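Local coordinates for protein Emp47p (form2) (Saccharomyces cerevisiae, PDB 2A6Z) that acts as a cargo receptor with a carbohydrate recognition domain, taking part in the secretion of glycoproteins and in export from the endoplasmic reticulum, at residues 110-115 / 146-151; 120-125 / 179-184; 72-77 / 203-208; 40-45 / 197-202; 96-101 / 133-138. All coordinates share one frame; numbering follows the deposited sequence. Where two conformers were deposited one is given.

Interaction 1: residues 110-115 / 146-151; sequences LLVDNN and CLMGYQ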
# COMPACT_ATOMS: atom_id res chain seq x y z
N LEU A 110 -4.29 2.38 -2.65
CA LEU A 110 -3.57 3.67 -2.42
C LEU A 110 -2.31 3.60 -3.27
O LEU A 110 -1.48 2.71 -3.07
CB LEU A 110 -3.19 3.85 -0.95
CG LEU A 110 -4.37 3.88 0.00
CD1 LEU A 110 -3.88 4.00 1.45
CD2 LEU A 110 -5.31 5.04 -0.29
N LEU A 111 -2.21 4.53 -4.21
CA LEU A 111 -1.10 4.53 -5.17
C LEU A 111 -0.16 5.70 -4.88
O LEU A 111 -0.62 6.86 -4.84
CB LEU A 111 -1.63 4.68 -6.60
CG LEU A 111 -0.56 4.82 -7.69
CD1 LEU A 111 0.32 3.58 -7.80
CD2 LEU A 111 -1.26 5.10 -9.03
N VAL A 112 1.12 5.41 -4.70
CA VAL A 112 2.15 6.43 -4.65
C VAL A 112 2.95 6.32 -5.95
O VAL A 112 3.52 5.29 -6.28
CB VAL A 112 3.05 6.27 -3.40
CG1 VAL A 112 4.21 7.24 -3.47
CG2 VAL A 112 2.23 6.44 -2.13
N ASP A 113 2.94 7.42 -6.71
CA ASP A 113 3.64 7.43 -8.01
C ASP A 113 3.83 8.86 -8.42
O ASP A 113 3.42 9.82 -7.75
CB ASP A 113 2.95 6.58 -9.08
CG ASP A 113 1.95 7.37 -9.92
OD1 ASP A 113 1.09 8.06 -9.33
OD2 ASP A 113 2.09 7.35 -11.18
N ASN A 114 4.50 9.05 -9.59
CA ASN A 114 4.81 10.40 -10.03
C ASN A 114 4.49 10.61 -11.52
O ASN A 114 4.93 11.61 -12.08
CB ASN A 114 6.23 10.80 -9.70
CG ASN A 114 7.29 10.12 -10.53
OD1 ASN A 114 6.99 9.43 -11.49
ND2 ASN A 114 8.54 10.31 -10.11
N ASN A 115 3.79 9.67 -12.15
CA ASN A 115 3.55 9.74 -13.60
C ASN A 115 2.29 10.50 -13.99
O ASN A 115 2.03 10.60 -15.19
CB ASN A 115 3.51 8.31 -14.17
CG ASN A 115 3.96 8.27 -15.64
OD1 ASN A 115 4.83 9.04 -16.07
ND2 ASN A 115 3.37 7.36 -16.36
N CYS A 146 -3.31 13.63 -2.49
CA CYS A 146 -2.49 14.73 -2.04
C CYS A 146 -1.16 14.67 -2.76
O CYS A 146 -0.73 13.61 -3.23
CB CYS A 146 -2.30 14.74 -0.51
SG CYS A 146 -1.35 13.34 0.12
N LEU A 147 -0.48 15.82 -2.80
CA LEU A 147 0.93 15.81 -3.19
C LEU A 147 1.73 15.08 -2.13
O LEU A 147 1.48 15.23 -0.92
CB LEU A 147 1.44 17.25 -3.35
CG LEU A 147 0.65 18.10 -4.35
CD1 LEU A 147 1.27 19.51 -4.40
CD2 LEU A 147 0.61 17.48 -5.73
N MET A 148 2.70 14.28 -2.57
CA MET A 148 3.56 13.55 -1.66
C MET A 148 4.89 13.27 -2.34
O MET A 148 4.97 12.45 -3.25
CB MET A 148 2.91 12.22 -1.24
CG MET A 148 3.83 11.61 -0.17
SD MET A 148 3.37 9.84 0.09
CE MET A 148 4.74 9.35 1.12
N GLY A 149 5.95 13.95 -1.87
CA GLY A 149 7.27 13.62 -2.40
C GLY A 149 7.77 12.31 -1.72
O GLY A 149 7.62 12.10 -0.52
N TYR A 150 8.33 11.42 -2.51
CA TYR A 150 8.78 10.12 -2.00
C TYR A 150 10.11 9.66 -2.58
O TYR A 150 10.74 8.77 -2.02
CB TYR A 150 7.69 9.01 -2.16
CG TYR A 150 7.44 8.78 -3.62
CD1 TYR A 150 8.12 7.75 -4.33
CD2 TYR A 150 6.54 9.58 -4.36
CE1 TYR A 150 7.92 7.53 -5.66
CE2 TYR A 150 6.37 9.33 -5.72
CZ TYR A 150 7.03 8.32 -6.38
OH TYR A 150 6.83 8.17 -7.71
N GLN A 151 10.53 10.14 -3.76
CA GLN A 151 11.70 9.51 -4.38
C GLN A 151 12.97 9.95 -3.72
O GLN A 151 13.07 11.07 -3.21
CB GLN A 151 11.86 9.92 -5.89
CG GLN A 151 10.81 9.23 -6.76
CD GLN A 151 11.19 9.43 -8.21
OE1 GLN A 151 11.55 10.52 -8.61
NE2 GLN A 151 11.09 8.38 -9.00
O HOH W 1 9.46 12.20 -7.94

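Interaction 2: residues 120-125 / 179-184; sequences PTLRGQ and VCFQTR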
# COMPACT_ATOMS: atom_id res chain seq x y z
N PRO A 120 4.52 13.91 -8.06
CA PRO A 120 4.46 12.89 -6.98
C PRO A 120 3.23 13.09 -6.11
O PRO A 120 3.00 14.16 -5.51
CB PRO A 120 5.75 13.13 -6.23
CG PRO A 120 6.67 13.79 -7.22
CD PRO A 120 5.77 14.67 -8.06
N THR A 121 2.45 12.00 -5.99
CA THR A 121 1.19 12.02 -5.27
C THR A 121 0.99 10.71 -4.50
O THR A 121 1.57 9.66 -4.85
CB THR A 121 -0.02 12.19 -6.19
OG1 THR A 121 0.06 11.30 -7.32
CG2 THR A 121 -0.12 13.60 -6.76
N LEU A 122 0.10 10.80 -3.51
CA LEU A 122 -0.61 9.65 -2.94
C LEU A 122 -2.05 9.80 -3.34
O LEU A 122 -2.69 10.81 -3.06
CB LEU A 122 -0.41 9.61 -1.40
CG LEU A 122 -0.95 8.29 -0.78
CD1 LEU A 122 -0.26 8.12 0.58
CD2 LEU A 122 -2.47 8.27 -0.56
N ARG A 123 -2.59 8.77 -3.98
CA ARG A 123 -3.94 8.80 -4.51
C ARG A 123 -4.74 7.62 -3.98
O ARG A 123 -4.23 6.48 -3.87
CB ARG A 123 -3.92 8.70 -6.04
CG ARG A 123 -3.40 9.98 -6.70
CD ARG A 123 -2.98 9.73 -8.16
NE ARG A 123 -2.54 11.05 -8.75
CZ ARG A 123 -3.33 11.93 -9.32
NH1 ARG A 123 -4.66 11.72 -9.44
NH2 ARG A 123 -2.79 13.07 -9.80
N GLY A 124 -6.01 7.86 -3.73
CA GLY A 124 -6.97 6.77 -3.42
C GLY A 124 -7.79 6.44 -4.65
O GLY A 124 -8.30 7.32 -5.36
N GLN A 125 -7.93 5.14 -4.87
CA GLN A 125 -8.69 4.60 -5.96
C GLN A 125 -9.68 3.52 -5.41
O GLN A 125 -9.28 2.78 -4.48
CB GLN A 125 -7.83 3.91 -7.04
CG GLN A 125 -6.57 4.69 -7.43
CD GLN A 125 -6.70 5.97 -8.21
OE1 GLN A 125 -6.01 6.94 -7.91
NE2 GLN A 125 -7.56 5.98 -9.25
N VAL A 179 -2.60 15.13 7.54
CA VAL A 179 -3.68 14.63 6.69
C VAL A 179 -3.38 14.81 5.23
O VAL A 179 -3.01 15.88 4.79
CB VAL A 179 -5.04 15.26 7.10
CG1 VAL A 179 -5.03 16.75 7.03
CG2 VAL A 179 -6.15 14.71 6.22
N CYS A 180 -3.60 13.73 4.45
CA CYS A 180 -3.52 13.69 3.00
C CYS A 180 -4.92 13.87 2.41
O CYS A 180 -5.17 14.79 1.63
CB CYS A 180 -2.87 12.38 2.58
SG CYS A 180 -2.81 12.06 0.79
N PHE A 181 -5.85 13.00 2.86
CA PHE A 181 -7.23 13.16 2.45
C PHE A 181 -8.12 12.48 3.51
O PHE A 181 -7.68 11.65 4.26
CB PHE A 181 -7.50 12.61 1.04
CG PHE A 181 -7.35 11.08 0.85
CD1 PHE A 181 -8.31 10.19 1.32
CD2 PHE A 181 -6.26 10.58 0.15
CE1 PHE A 181 -8.23 8.83 1.10
CE2 PHE A 181 -6.16 9.17 -0.09
CZ PHE A 181 -7.18 8.35 0.38
N GLN A 182 -9.40 12.83 3.45
CA GLN A 182 -10.40 12.09 4.24
C GLN A 182 -11.74 12.15 3.53
O GLN A 182 -12.03 13.09 2.77
CB GLN A 182 -10.52 12.61 5.67
CG GLN A 182 -11.12 14.00 5.79
CD GLN A 182 -11.26 14.43 7.23
OE1 GLN A 182 -10.29 14.43 7.97
NE2 GLN A 182 -12.49 14.80 7.59
N THR A 183 -12.59 11.17 3.84
CA THR A 183 -13.94 11.13 3.23
C THR A 183 -14.83 10.25 4.08
O THR A 183 -14.38 9.35 4.78
CB THR A 183 -13.85 10.57 1.80
OG1 THR A 183 -15.17 10.65 1.18
CG2 THR A 183 -13.42 9.10 1.74
N ARG A 184 -16.14 10.49 3.96
CA ARG A 184 -17.17 9.64 4.53
C ARG A 184 -18.01 9.01 3.40
O ARG A 184 -19.05 8.40 3.65
CB ARG A 184 -18.08 10.41 5.50
CG ARG A 184 -17.31 10.74 6.78
CD ARG A 184 -18.18 11.43 7.82
NE ARG A 184 -17.50 11.71 9.06
CZ ARG A 184 -16.83 12.84 9.30
NH1 ARG A 184 -16.72 13.73 8.34
NH2 ARG A 184 -16.22 13.05 10.47

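Interaction 3: residues 72-77 / 203-208; sequences VGYSGQ and AVNNNA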
# COMPACT_ATOMS: atom_id res chain seq x y z
N VAL A 72 14.33 4.51 -2.83
CA VAL A 72 15.72 4.97 -2.95
C VAL A 72 16.25 4.58 -4.34
O VAL A 72 15.76 3.65 -4.98
CB VAL A 72 16.66 4.41 -1.84
CG1 VAL A 72 16.26 5.03 -0.50
CG2 VAL A 72 16.59 2.90 -1.79
N GLY A 73 17.30 5.31 -4.74
CA GLY A 73 18.09 4.90 -5.90
C GLY A 73 17.75 5.56 -7.21
O GLY A 73 18.50 5.32 -8.18
N TYR A 74 16.69 6.39 -7.27
CA TYR A 74 16.35 7.00 -8.54
C TYR A 74 15.48 8.26 -8.30
O TYR A 74 14.57 8.27 -7.50
CB TYR A 74 15.52 6.05 -9.42
CG TYR A 74 15.26 6.62 -10.78
CD1 TYR A 74 16.30 6.71 -11.71
CD2 TYR A 74 14.02 7.12 -11.15
CE1 TYR A 74 16.11 7.23 -12.95
CE2 TYR A 74 13.85 7.65 -12.43
CZ TYR A 74 14.89 7.71 -13.32
OH TYR A 74 14.67 8.24 -14.57
N SER A 75 15.81 9.30 -9.05
CA SER A 75 14.96 10.50 -9.08
C SER A 75 14.62 10.79 -10.54
O SER A 75 15.51 10.89 -11.37
CB SER A 75 15.77 11.70 -8.59
OG SER A 75 15.04 12.90 -8.70
N GLY A 76 13.34 10.90 -10.81
CA GLY A 76 12.85 11.21 -12.16
C GLY A 76 11.47 10.56 -12.36
O GLY A 76 11.04 9.64 -11.72
N GLN A 77 10.68 11.13 -13.22
CA GLN A 77 9.38 10.54 -13.53
C GLN A 77 9.50 9.19 -14.15
O GLN A 77 10.31 8.94 -15.05
CB GLN A 77 8.63 11.51 -14.46
CG GLN A 77 7.17 10.94 -14.60
CD GLN A 77 6.48 12.10 -15.41
OE1 GLN A 77 5.36 12.06 -15.80
NE2 GLN A 77 7.30 13.18 -15.52
N ALA A 203 10.50 0.35 -16.94
CA ALA A 203 11.68 0.39 -17.81
C ALA A 203 12.09 1.82 -18.18
O ALA A 203 13.05 1.97 -18.93
CB ALA A 203 11.43 -0.39 -19.08
N VAL A 204 11.42 2.86 -17.67
CA VAL A 204 11.81 4.21 -18.06
C VAL A 204 13.26 4.49 -17.62
O VAL A 204 13.59 4.31 -16.45
CB VAL A 204 10.84 5.23 -17.48
CG1 VAL A 204 11.34 6.64 -17.78
CG2 VAL A 204 9.47 5.06 -18.15
N ASN A 205 14.05 4.98 -18.57
CA ASN A 205 15.44 5.30 -18.36
C ASN A 205 16.23 4.16 -17.75
O ASN A 205 17.23 4.46 -17.12
CB ASN A 205 15.51 6.56 -17.50
CG ASN A 205 15.13 7.84 -18.18
OD1 ASN A 205 15.36 7.92 -19.41
ND2 ASN A 205 14.58 8.80 -17.45
N ASN A 206 15.85 2.92 -17.91
CA ASN A 206 16.54 1.79 -17.24
C ASN A 206 16.73 2.08 -15.77
O ASN A 206 17.72 1.75 -15.11
CB ASN A 206 17.88 1.50 -17.94
CG ASN A 206 17.72 0.63 -19.18
OD1 ASN A 206 16.72 -0.03 -19.49
ND2 ASN A 206 18.81 0.73 -19.91
N ASN A 207 15.72 2.77 -15.16
CA ASN A 207 15.83 3.10 -13.74
C ASN A 207 15.84 1.83 -12.89
O ASN A 207 15.32 0.79 -13.24
CB ASN A 207 14.64 4.02 -13.27
CG ASN A 207 13.37 3.22 -13.03
OD1 ASN A 207 13.15 2.81 -11.88
ND2 ASN A 207 12.53 3.00 -14.03
N ALA A 208 16.43 2.00 -11.70
CA ALA A 208 16.45 0.97 -10.68
C ALA A 208 15.83 1.46 -9.39
O ALA A 208 16.35 1.23 -8.29
CB ALA A 208 17.89 0.46 -10.41
O HOH W 2 18.28 4.01 -10.73

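Interaction 4: residues 40-45 / 197-202; sequences VLTSNQ and VTAQNG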
# COMPACT_ATOMS: atom_id res chain seq x y z
N VAL A 40 12.64 -5.55 0.07
CA VAL A 40 12.80 -4.81 -1.18
C VAL A 40 11.84 -5.37 -2.20
O VAL A 40 11.92 -6.55 -2.52
CB VAL A 40 14.25 -4.92 -1.67
CG1 VAL A 40 14.39 -4.22 -2.99
CG2 VAL A 40 15.22 -4.36 -0.65
N LEU A 41 10.94 -4.51 -2.71
CA LEU A 41 9.97 -4.96 -3.66
C LEU A 41 10.52 -4.96 -5.09
O LEU A 41 10.12 -5.79 -5.89
CB LEU A 41 8.70 -4.08 -3.58
CG LEU A 41 7.99 -4.16 -2.21
CD1 LEU A 41 6.85 -3.14 -2.20
CD2 LEU A 41 7.50 -5.53 -1.90
N THR A 42 11.34 -3.93 -5.39
CA THR A 42 11.85 -3.79 -6.79
C THR A 42 13.33 -3.73 -6.78
O THR A 42 13.94 -2.69 -6.80
CB THR A 42 11.18 -2.54 -7.42
OG1 THR A 42 11.43 -1.32 -6.67
CG2 THR A 42 9.69 -2.75 -7.60
N SER A 43 13.95 -4.95 -6.77
CA SER A 43 15.37 -5.04 -6.51
C SER A 43 16.28 -4.87 -7.73
O SER A 43 17.50 -4.84 -7.52
CB SER A 43 15.66 -6.39 -5.84
OG SER A 43 15.28 -7.49 -6.63
N ASN A 44 15.80 -4.78 -8.96
CA ASN A 44 16.66 -4.52 -10.10
C ASN A 44 15.88 -3.77 -11.17
O ASN A 44 14.73 -3.37 -10.98
CB ASN A 44 17.23 -5.85 -10.59
CG ASN A 44 16.31 -6.83 -11.18
OD1 ASN A 44 15.25 -6.54 -11.66
ND2 ASN A 44 16.83 -8.10 -11.33
N GLN A 45 16.50 -3.52 -12.35
CA GLN A 45 15.85 -2.77 -13.43
C GLN A 45 14.64 -3.55 -13.94
O GLN A 45 14.82 -4.69 -14.34
CB GLN A 45 16.82 -2.51 -14.59
CG GLN A 45 17.93 -1.56 -14.12
CD GLN A 45 19.00 -1.44 -15.18
OE1 GLN A 45 20.07 -0.91 -14.83
NE2 GLN A 45 18.78 -1.91 -16.41
N VAL A 197 1.06 -4.94 -0.13
CA VAL A 197 1.75 -3.87 -0.86
C VAL A 197 2.45 -4.50 -2.07
O VAL A 197 2.98 -5.61 -1.99
CB VAL A 197 2.72 -3.08 0.04
CG1 VAL A 197 3.79 -4.01 0.64
CG2 VAL A 197 3.35 -1.91 -0.69
N THR A 198 2.41 -3.78 -3.19
CA THR A 198 2.99 -4.28 -4.43
C THR A 198 3.70 -3.10 -5.09
O THR A 198 3.35 -1.93 -4.90
CB THR A 198 1.92 -4.86 -5.37
OG1 THR A 198 1.02 -3.85 -5.79
CG2 THR A 198 1.12 -5.96 -4.69
N ALA A 199 4.70 -3.40 -5.92
CA ALA A 199 5.40 -2.29 -6.61
C ALA A 199 6.03 -2.83 -7.88
O ALA A 199 6.30 -4.01 -8.05
CB ALA A 199 6.45 -1.61 -5.75
N GLN A 200 6.28 -1.85 -8.78
CA GLN A 200 7.01 -2.09 -10.01
C GLN A 200 7.85 -0.84 -10.28
O GLN A 200 7.40 0.28 -9.95
CB GLN A 200 6.09 -2.39 -11.19
CG GLN A 200 5.30 -1.13 -11.62
CD GLN A 200 4.22 -1.36 -12.63
OE1 GLN A 200 3.69 -2.50 -12.64
NE2 GLN A 200 3.92 -0.30 -13.41
N ASN A 201 9.00 -0.97 -10.92
CA ASN A 201 9.73 0.20 -11.34
C ASN A 201 9.74 0.45 -12.85
O ASN A 201 10.14 1.54 -13.27
CB ASN A 201 11.14 0.28 -10.72
CG ASN A 201 12.00 -0.91 -11.01
OD1 ASN A 201 11.68 -1.74 -11.87
ND2 ASN A 201 13.13 -1.01 -10.31
N GLY A 202 9.28 -0.52 -13.62
CA GLY A 202 9.18 -0.34 -15.10
C GLY A 202 10.54 -0.16 -15.72
O GLY A 202 11.57 -0.51 -15.16

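Interaction 5: residues 96-101 / 133-138; sequences KQLYNG and VDKTKI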
# COMPACT_ATOMS: atom_id res chain seq x y z
N LYS A 96 -2.16 -9.59 -11.28
CA LYS A 96 -0.94 -8.83 -11.15
C LYS A 96 -0.88 -7.65 -12.11
O LYS A 96 0.23 -7.12 -12.30
CB LYS A 96 0.27 -9.71 -11.30
CG LYS A 96 0.30 -10.97 -10.43
CD LYS A 96 0.65 -10.61 -8.98
CE LYS A 96 0.47 -11.83 -8.10
NZ LYS A 96 1.22 -11.73 -6.80
N GLN A 97 -1.94 -7.25 -12.74
CA GLN A 97 -1.87 -6.32 -13.83
C GLN A 97 -1.85 -4.85 -13.47
O GLN A 97 -1.67 -4.00 -14.38
CB GLN A 97 -3.05 -6.54 -14.79
CG GLN A 97 -3.07 -7.91 -15.44
CD GLN A 97 -4.22 -8.05 -16.41
OE1 GLN A 97 -4.14 -7.53 -17.54
NE2 GLN A 97 -5.34 -8.65 -15.96
N LEU A 98 -2.00 -4.49 -12.20
CA LEU A 98 -2.05 -3.08 -11.79
C LEU A 98 -1.00 -2.86 -10.71
O LEU A 98 -1.18 -3.25 -9.56
CB LEU A 98 -3.46 -2.77 -11.27
CG LEU A 98 -3.67 -1.32 -10.75
CD1 LEU A 98 -3.32 -0.31 -11.83
CD2 LEU A 98 -5.10 -1.20 -10.27
N TYR A 99 0.17 -2.32 -11.12
CA TYR A 99 1.30 -2.17 -10.19
C TYR A 99 1.58 -3.47 -9.47
O TYR A 99 1.92 -3.52 -8.26
CB TYR A 99 1.10 -0.99 -9.13
CG TYR A 99 0.96 0.31 -9.89
CD1 TYR A 99 2.08 1.04 -10.25
CD2 TYR A 99 -0.27 0.77 -10.33
CE1 TYR A 99 1.98 2.21 -10.97
CE2 TYR A 99 -0.39 1.94 -11.06
CZ TYR A 99 0.76 2.64 -11.39
OH TYR A 99 0.60 3.81 -12.13
N ASN A 100 1.55 -4.58 -10.22
CA ASN A 100 1.82 -5.93 -9.68
C ASN A 100 0.83 -6.37 -8.62
O ASN A 100 1.14 -7.26 -7.84
CB ASN A 100 3.28 -6.03 -9.22
CG ASN A 100 3.67 -7.50 -8.96
OD1 ASN A 100 3.39 -8.37 -9.82
ND2 ASN A 100 4.29 -7.77 -7.84
N GLY A 101 -0.37 -5.80 -8.67
CA GLY A 101 -1.51 -6.17 -7.89
C GLY A 101 -2.76 -6.23 -8.76
O GLY A 101 -2.66 -6.17 -9.99
N VAL A 133 -10.21 -1.80 -13.71
CA VAL A 133 -10.12 -0.34 -13.90
C VAL A 133 -9.39 -0.04 -15.22
O VAL A 133 -8.58 -0.81 -15.75
CB VAL A 133 -9.45 0.30 -12.71
CG1 VAL A 133 -10.15 -0.01 -11.38
CG2 VAL A 133 -7.99 -0.13 -12.60
N ASP A 134 -9.69 1.14 -15.74
CA ASP A 134 -9.05 1.64 -16.96
C ASP A 134 -7.77 2.34 -16.54
O ASP A 134 -7.81 3.44 -15.97
CB ASP A 134 -9.98 2.57 -17.69
CG ASP A 134 -9.43 3.03 -19.03
OD1 ASP A 134 -8.19 2.98 -19.21
OD2 ASP A 134 -10.26 3.42 -19.85
N LYS A 135 -6.61 1.76 -16.78
CA LYS A 135 -5.37 2.36 -16.33
C LYS A 135 -5.12 3.69 -16.98
O LYS A 135 -4.41 4.51 -16.37
CB LYS A 135 -4.19 1.39 -16.55
CG LYS A 135 -4.30 0.17 -15.65
CD LYS A 135 -3.01 -0.64 -15.71
CE LYS A 135 -3.20 -2.01 -16.30
NZ LYS A 135 -1.84 -2.63 -16.58
N THR A 136 -5.70 3.91 -18.17
CA THR A 136 -5.44 5.14 -18.86
C THR A 136 -6.22 6.30 -18.21
O THR A 136 -5.94 7.43 -18.60
CB THR A 136 -5.81 5.10 -20.36
OG1 THR A 136 -7.23 4.95 -20.50
CG2 THR A 136 -5.16 3.90 -21.03
N LYS A 137 -7.12 6.07 -17.28
CA LYS A 137 -7.90 7.09 -16.62
C LYS A 137 -7.62 7.19 -15.11
O LYS A 137 -8.37 7.86 -14.39
CB LYS A 137 -9.39 6.86 -16.86
CG LYS A 137 -9.71 6.87 -18.37
CD LYS A 137 -11.22 6.67 -18.56
CE LYS A 137 -11.74 6.69 -19.97
NZ LYS A 137 -11.15 7.69 -20.86
N ILE A 138 -6.57 6.48 -14.65
CA ILE A 138 -6.41 6.36 -13.19
C ILE A 138 -6.31 7.72 -12.50
O ILE A 138 -6.90 7.87 -11.43
CB ILE A 138 -5.19 5.47 -12.92
CG1 ILE A 138 -5.16 4.99 -11.46
CG2 ILE A 138 -3.84 6.05 -13.38
CD1 ILE A 138 -4.24 3.77 -11.30

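Interaction 1: residues 110-115 / 146-151
Val-112 meets Tyr-150 and Met-148 with different branches of its side chain. CG1, anti to the backbone N (chi1 173°), lies over one face of the Tyr-150 ring, offset toward the rim: it is 3.6 Å from the ring centroid, a CH-pi contact, and nearest to CD2 at 3.4 Å. CG2 turns instead to SD of Met-148 at 4.2 Å, in one of the two conformers of that methionine. Ile-159 of the opposite sheet also touches Val-112, as expected inside the beta sandwich of this legume-like lectin domain. Asp-113 sets out away from segment 146-151; OD2 accepts from N of Asn-115, making an Asx turn, and bonds Tyr-139 as well. The Tyr-150 hydroxyl reaches this bend, with OH 3.2 Å from C of Asp-113. Asn-114 follows, its CB 3.4 Å from that same OH; the two side chains cross at about a right angle, amide and ring planes 47° apart. A water accepts a hydrogen bond from Asn-114 ND2 at 3.0 Å and donates to Gln-151 OE1 at 2.8 Å. Both amides are also held by Gly-76, whose O accepts from Asn-114 ND2 and whose N donates to Gln-151 OE1.

Interaction 2: residues 120-125 / 179-184
This is a buried, apolar contact between the two sheets of the domain, near one edge of each, where Leu-122 and Gly-124 meet Cys-180 and Phe-181. The axes of strands 121-125 and 179-183 come within 8.3 Å and run only 15° from parallel, too far apart for backbone pairing, so side chains fill the gap. CD2 of Leu-122, in one of two conformers, does most of the touching: it lies 3.8 Å from CE2 of Phe-181 and 4.0 Å from SG of Cys-180. The leucine and phenylalanine side chains cross at about a right angle. Because Gly-124 has no side chain, the ring can reach its backbone, with CE2 of Phe-181 3.9 Å from N of Gly-124 and CZ 4.1 Å from CA of Gly-124. Phe-143 meets the same ring with its plane turned by about 80°. In Cys-180, SG anti to the backbone N (chi1 175°) comes to lie by CD2 of Leu-122 and in the disulfide to Cys-146, on the outermost strand of the other sheet. Cys-180 and Phe-181 both face Val-173 and both turn inward, a classic beta bulge in an edge strand of the legume-lectin beta sandwich.

Interaction 3: residues 72-77 / 203-208
Tyr-74 and Asn-207 form the tight part of this contact between two loops. CB of Asn-207 sits over the centre of the tyrosine ring, 3.4 Å from the centroid and only 7° off the ring normal, a CH-pi contact in which all six ring carbons lie within 3.8 Å of that CB. Chi1 of Asn-207 (79°) puts CG between the backbone N and the carbonyl carbon, and the amide beyond it is held on its own loop: ND2 donates in its own plane to O of Val-204 at 2.9 Å, and also bonds O of Asn-201, while OD1 accepts from N of Glu-209. Val-204 O is thus gripped by two donors, since N of Asn-207 bonds it too. The asparagine over the ring is therefore fixed in its rotation. The ring's hydroxyl is held as well: ND2 of Asn-205 donates to OH of Tyr-74 at 2.9 Å in a nearly straight bond (163°), coming in near the ring plane, although this asparagine is exposed.

Elsewhere the contact is looser. Val-204 CG1 only brushes O of Gln-77, at 3.7 Å. On the side of Gly-73 a water spans the gap, donating to O of Gly-73 and accepting from N of Ala-208, both at 2.9 Å. The Tyr-74 ring, covered by Asn-207 and bonded by Asn-205, joins two loops that follow strands of different sheets, 63-72 and 192-200, at one end of the legume-like lectin beta sandwich.

Interaction 4: residues 40-45 / 197-202
Val-197 touches Leu-41 where strand 192-200 of one sheet runs beside the link that leads from strand 38-40 of the other, a join across the two layers of the legume-lectin beta sandwich. CG2 of Val-197 lies 4.0 Å from CD1 of Leu-41, with the two side chains crossing obliquely; Ile-82 touches both of them. Thr-198 turns away, its OG1 bonded to O of Tyr-99 and to NE1 of Trp-85. At Ala-199 the chain faces the link again: CB is 3.9 Å from CD1 of Leu-41 and equally far from CG2 of Thr-42, so this methyl touches both side chains. The same threonine methyl also lies against the strand backbone, CG2 reaching O of Ala-199 at 3.6 Å and CA of Gln-200 at 3.7 Å. Chi1 of 58° sends the OG1 of Thr-42 between its backbone N and carbonyl carbon, and this buried hydroxyl is satisfied by O of Glu-209 and N of Phe-211. Asn-201 ends the run. Its amide slides past Thr-42, with ND2 3.8 Å from CB of the threonine, and it is held at both ends: OD1 accepts from N of Ser-47, and ND2 bonds O of Glu-209 as well as O of Asn-44. This last bond is nearly straight (171°): ND2 of Asn-201 stands 2.9 Å from O of Asn-44, above the plane of that carbonyl.

Interaction 5: residues 96-101 / 133-138
Chi3 of Lys-135 (-116°, off the staggered positions) turns CE toward O of Gln-97, 3.2 Å away, and the extended last bond carries NZ on to it. Chi1 of Leu-98 (178°) sets CG anti to the backbone N, and the two methyls beyond it make the contacts. Two loops of the lectin-type sandwich meet here, one between strands 81-88 and 108-113, the other between strand 121-128 and helix 138-141. NZ of Lys-135 donates to O of Gln-97 at 2.6 Å, a short bond almost head-on to the carbonyl (C=O...NZ 164°). The lysine is exposed, yet its CD lies 3.9 Å from CD1 of Leu-98, the two side chains sliding past each other in opposite directions. The other leucine branch, CD2, rests 3.9 Å from CG2 of Val-133, whose side chain crosses it at about a right angle. CD1 of Ile-138 approaches CD1 of Leu-98 at 4.2 Å and meets CE2 of Tyr-99 at 4.3 Å, at the ring's edge. OD1 of Asp-134 accepts from N of Thr-136, an Asx turn at the start of the 3-10 segment 135-137, and from OG1 of the same threonine. In the other segment, Tyr-99 and Asn-100 have left-handed backbone angles, and Leu-98 and Gly-101 bond each other through both N and O: a type I' beta turn, with a classic bulge where Gln-97 and Leu-98 both face Gly-101.

In the fold
The five contacts form a connected set within one legume-like lectin domain. Interactions 1 and 2 both reach the same sheet, through strands 108-113, 121-128 and 144-147, and are tied covalently by the disulfide, Cys-146 SG to Cys-180 SG at 2.1 Å. Interaction 1 reaches interaction 3 through Gly-76, whose N lies 2.9 Å from Gln-151 OE1. Interaction 3 in turn meets interaction 4, with Asn-207 ND2 2.9 Å from Asn-201 O and centres about 11 Å apart. Interaction 4 leads to interaction 5 by Thr-198 OG1 to Tyr-99 O at 2.7 Å, and the circuit closes where Tyr-99 CE2 packs on Leu-111 CD1 at 3.7 Å. Interactions 2 and 3 do not touch, their centres being about 24 Å apart.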